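Local coordinates for flagellar hook-associated protein (Burkholderia pseudomallei, PDB 4UT1), which probably serves as a structural component of the bacterial flagellum, forming the junction between the hook and the filament, at residues S181-L186 with D208-K213. Residues are numbered along the deposited sequence; the frame is centred on the assembly and turned at random.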
ATOM      1  N   SER A 181      27.917   8.482  30.320  1.00 17.16           N
ATOM      2  CA  SER A 181      28.174   8.644  31.742  1.00 21.92           C
ATOM      3  C   SER A 181      29.611   8.246  32.092  1.00 19.41           C
ATOM      4  O   SER A 181      30.270   8.924  32.880  1.00 20.45           O
ATOM      5  CB  SER A 181      27.181   7.821  32.561  1.00 19.93           C
ATOM      6  OG  SER A 181      27.521   7.870  33.934  1.00 27.11           O
ATOM      7  N   GLN A 182      30.098   7.159  31.499  1.00 18.16           N
ATOM      8  CA  GLN A 182      31.460   6.688  31.753  1.00 21.35           C
ATOM      9  C   GLN A 182      32.499   7.697  31.303  1.00 20.74           C
ATOM     10  O   GLN A 182      33.496   7.932  31.990  1.00 20.30           O
ATOM     11  CB  GLN A 182      31.730   5.362  31.041  1.00 21.16           C
ATOM     12  CG  GLN A 182      30.975   4.182  31.572  1.00 24.27           C
ATOM     13  CD  GLN A 182      31.256   2.932  30.749  1.00 30.32           C
ATOM     14  OE1 GLN A 182      32.310   2.818  30.122  1.00 32.14           O
ATOM     15  NE2 GLN A 182      30.306   2.002  30.728  1.00 28.77           N
ATOM     16  N   ILE A 183      32.258   8.289  30.142  1.00 17.14           N
ATOM     17  CA  ILE A 183      33.175   9.259  29.569  1.00 17.05           C
ATOM     18  C   ILE A 183      33.187  10.564  30.387  1.00 23.14           C
ATOM     19  O   ILE A 183      34.250  11.148  30.615  1.00 22.12           O
ATOM     20  CB  ILE A 183      32.814   9.545  28.096  1.00 20.74           C
ATOM     21  CG1 ILE A 183      33.093   8.293  27.240  1.00 20.40           C
ATOM     22  CG2 ILE A 183      33.592  10.746  27.573  1.00 22.68           C
ATOM     23  CD1 ILE A 183      32.384   8.285  25.889  1.00 23.80           C
ATOM     24  N   ALA A 184      32.019  11.014  30.844  1.00 19.65           N
ATOM     25  CA  ALA A 184      31.981  12.180  31.739  1.00 18.24           C
ATOM     26  C   ALA A 184      32.743  11.866  33.031  1.00 20.40           C
ATOM     27  O   ALA A 184      33.509  12.702  33.519  1.00 23.05           O
ATOM     28  CB  ALA A 184      30.549  12.582  32.057  1.00 17.08           C
ATOM     29  N   GLN A 185      32.518  10.671  33.577  1.00 18.48           N
ATOM     30  CA  GLN A 185      33.197  10.238  34.804  1.00 21.14           C
ATOM     31  C   GLN A 185      34.710  10.242  34.607  1.00 23.27           C
ATOM     32  O   GLN A 185      35.463  10.665  35.489  1.00 22.93           O
ATOM     33  CB  GLN A 185      32.725   8.843  35.236  1.00 21.46           C
ATOM     34  CG  GLN A 185      31.374   8.805  35.959  1.00 16.88           C
ATOM     35  CD  GLN A 185      30.903   7.387  36.273  1.00 24.10           C
ATOM     36  OE1 GLN A 185      31.458   6.717  37.139  1.00 33.41           O
ATOM     37  NE2 GLN A 185      29.872   6.932  35.570  1.00 25.15           N
ATOM     38  N   LEU A 186      35.148   9.774  33.443  1.00 20.98           N
ATOM     39  CA  LEU A 186      36.564   9.691  33.118  1.00 24.51           C
ATOM     40  C   LEU A 186      37.187  11.060  32.877  1.00 26.42           C
ATOM     41  O   LEU A 186      38.333  11.288  33.265  1.00 25.87           O
ATOM     42  CB  LEU A 186      36.774   8.774  31.901  1.00 23.09           C
ATOM     43  CG  LEU A 186      36.531   7.300  32.239  1.00 20.52           C
ATOM     44  CD1 LEU A 186      36.475   6.410  30.985  1.00 25.52           C
ATOM     45  CD2 LEU A 186      37.603   6.785  33.193  1.00 29.66           C
ATOM     46  N   ASP A 208      39.036   6.196  25.817  1.00 34.10           N
ATOM     47  CA  ASP A 208      39.085   5.929  24.378  1.00 37.08           C
ATOM     48  C   ASP A 208      38.291   4.688  23.988  1.00 28.56           C
ATOM     49  O   ASP A 208      37.621   4.677  22.961  1.00 30.28           O
ATOM     50  CB  ASP A 208      40.533   5.775  23.912  1.00 38.59           C
ATOM     51  CG  ASP A 208      41.241   7.101  23.778  1.00 36.81           C
ATOM     52  OD1 ASP A 208      40.642   8.038  23.218  1.00 37.02           O
ATOM     53  OD2 ASP A 208      42.396   7.206  24.236  1.00 43.15           O
ATOM     54  N   LEU A 209      38.387   3.641  24.799  1.00 30.12           N
ATOM     55  CA  LEU A 209      37.620   2.427  24.557  1.00 34.89           C
ATOM     56  C   LEU A 209      36.130   2.709  24.682  1.00 34.25           C
ATOM     57  O   LEU A 209      35.314   2.129  23.963  1.00 29.00           O
ATOM     58  CB  LEU A 209      38.028   1.322  25.527  1.00 36.32           C
ATOM     59  CG  LEU A 209      37.146   0.072  25.504  1.00 39.08           C
ATOM     60  CD1 LEU A 209      37.043  -0.501  24.090  1.00 36.49           C
ATOM     61  CD2 LEU A 209      37.670  -0.977  26.475  1.00 40.07           C
ATOM     62  N   ALA A 210      35.778   3.603  25.602  1.00 29.58           N
ATOM     63  CA  ALA A 210      34.384   3.988  25.784  1.00 26.80           C
ATOM     64  C   ALA A 210      33.872   4.699  24.535  1.00 23.89           C
ATOM     65  O   ALA A 210      32.781   4.402  24.050  1.00 25.13           O
ATOM     66  CB  ALA A 210      34.225   4.874  27.019  1.00 26.77           C
ATOM     67  N   VAL A 211      34.665   5.629  24.008  1.00 23.15           N
ATOM     68  CA  VAL A 211      34.285   6.347  22.795  1.00 23.94           C
ATOM     69  C   VAL A 211      34.122   5.381  21.625  1.00 23.75           C
ATOM     70  O   VAL A 211      33.228   5.545  20.784  1.00 23.80           O
ATOM     71  CB  VAL A 211      35.319   7.420  22.417  1.00 24.29           C
ATOM     72  CG1 VAL A 211      35.044   7.952  21.017  1.00 24.74           C
ATOM     73  CG2 VAL A 211      35.313   8.556  23.441  1.00 23.89           C
ATOM     74  N   SER A 212      35.001   4.385  21.571  1.00 26.22           N
ATOM     75  CA  SER A 212      34.944   3.370  20.522  1.00 26.92           C
ATOM     76  C   SER A 212      33.620   2.652  20.590  1.00 24.38           C
ATOM     77  O   SER A 212      32.848   2.654  19.624  1.00 21.75           O
ATOM     78  CB  SER A 212      36.095   2.370  20.655  1.00 24.31           C
ATOM     79  OG  SER A 212      35.886   1.240  19.816  1.00 30.81           O
ATOM     80  N   LYS A 213      33.361   2.047  21.743  1.00 22.76           N
ATOM     81  CA  LYS A 213      32.108   1.352  21.983  1.00 26.30           C
ATOM     82  C   LYS A 213      30.922   2.249  21.643  1.00 22.62           C
ATOM     83  O   LYS A 213      29.991   1.821  20.969  1.00 19.04           O
ATOM     84  CB  LYS A 213      32.021   0.876  23.436  1.00 28.68           C
ATOM     85  CG  LYS A 213      33.180  -0.028  23.880  1.00 30.11           C
ATOM     86  CD  LYS A 213      33.437  -1.181  22.914  1.00 34.91           C
ATOM     87  CE  LYS A 213      32.343  -2.234  22.967  1.00 37.92           C
ATOM     88  NZ  LYS A 213      32.720  -3.465  22.203  1.00 42.25           N
TER
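Ile183 lays its longer branch against the methyl of Ala210, with CG1 3.6 Å from Ala210 CB. With CG1 opposite the carbonyl carbon across the CA-CB bond (chi1 -68°), the nearly extended second torsion (chi2 162°) carries CD1 toward the next residue of the facing helix. There Ile183 CD1 meets Val211 CG2 at 3.8 Å, methyl to methyl, with the two side chains roughly perpendicular. Ile183 CD1 lies 4.0 Å from Ala210 CB as well, and so sits against both residues. Gln182 borders this apolar patch: its chain runs out extended beyond CG and leaves the amide oxygen OE1 of Gln182 at 4.2 Å from Ala210 CB, a loose contact at the partly exposed margin. Across this patch Ile183 CA and Ala210 CA stand 6.6 Å apart and the local axes pass at 9.4 Å, an ordinary spacing for packed helices. Of the neighbours outside the two segments, Leu214 is touched by Ile183, and Leu203, Gln206 and Arg207 by Leu186 one turn on, extending the seam along helix 201-215. With axes at 159°, the arrangement is an antiparallel helical hairpin of the FlgK helical domain, in which helix 201-215 folds back along the C-terminal part of the long helix 134-193, where a coiled coil is predicted.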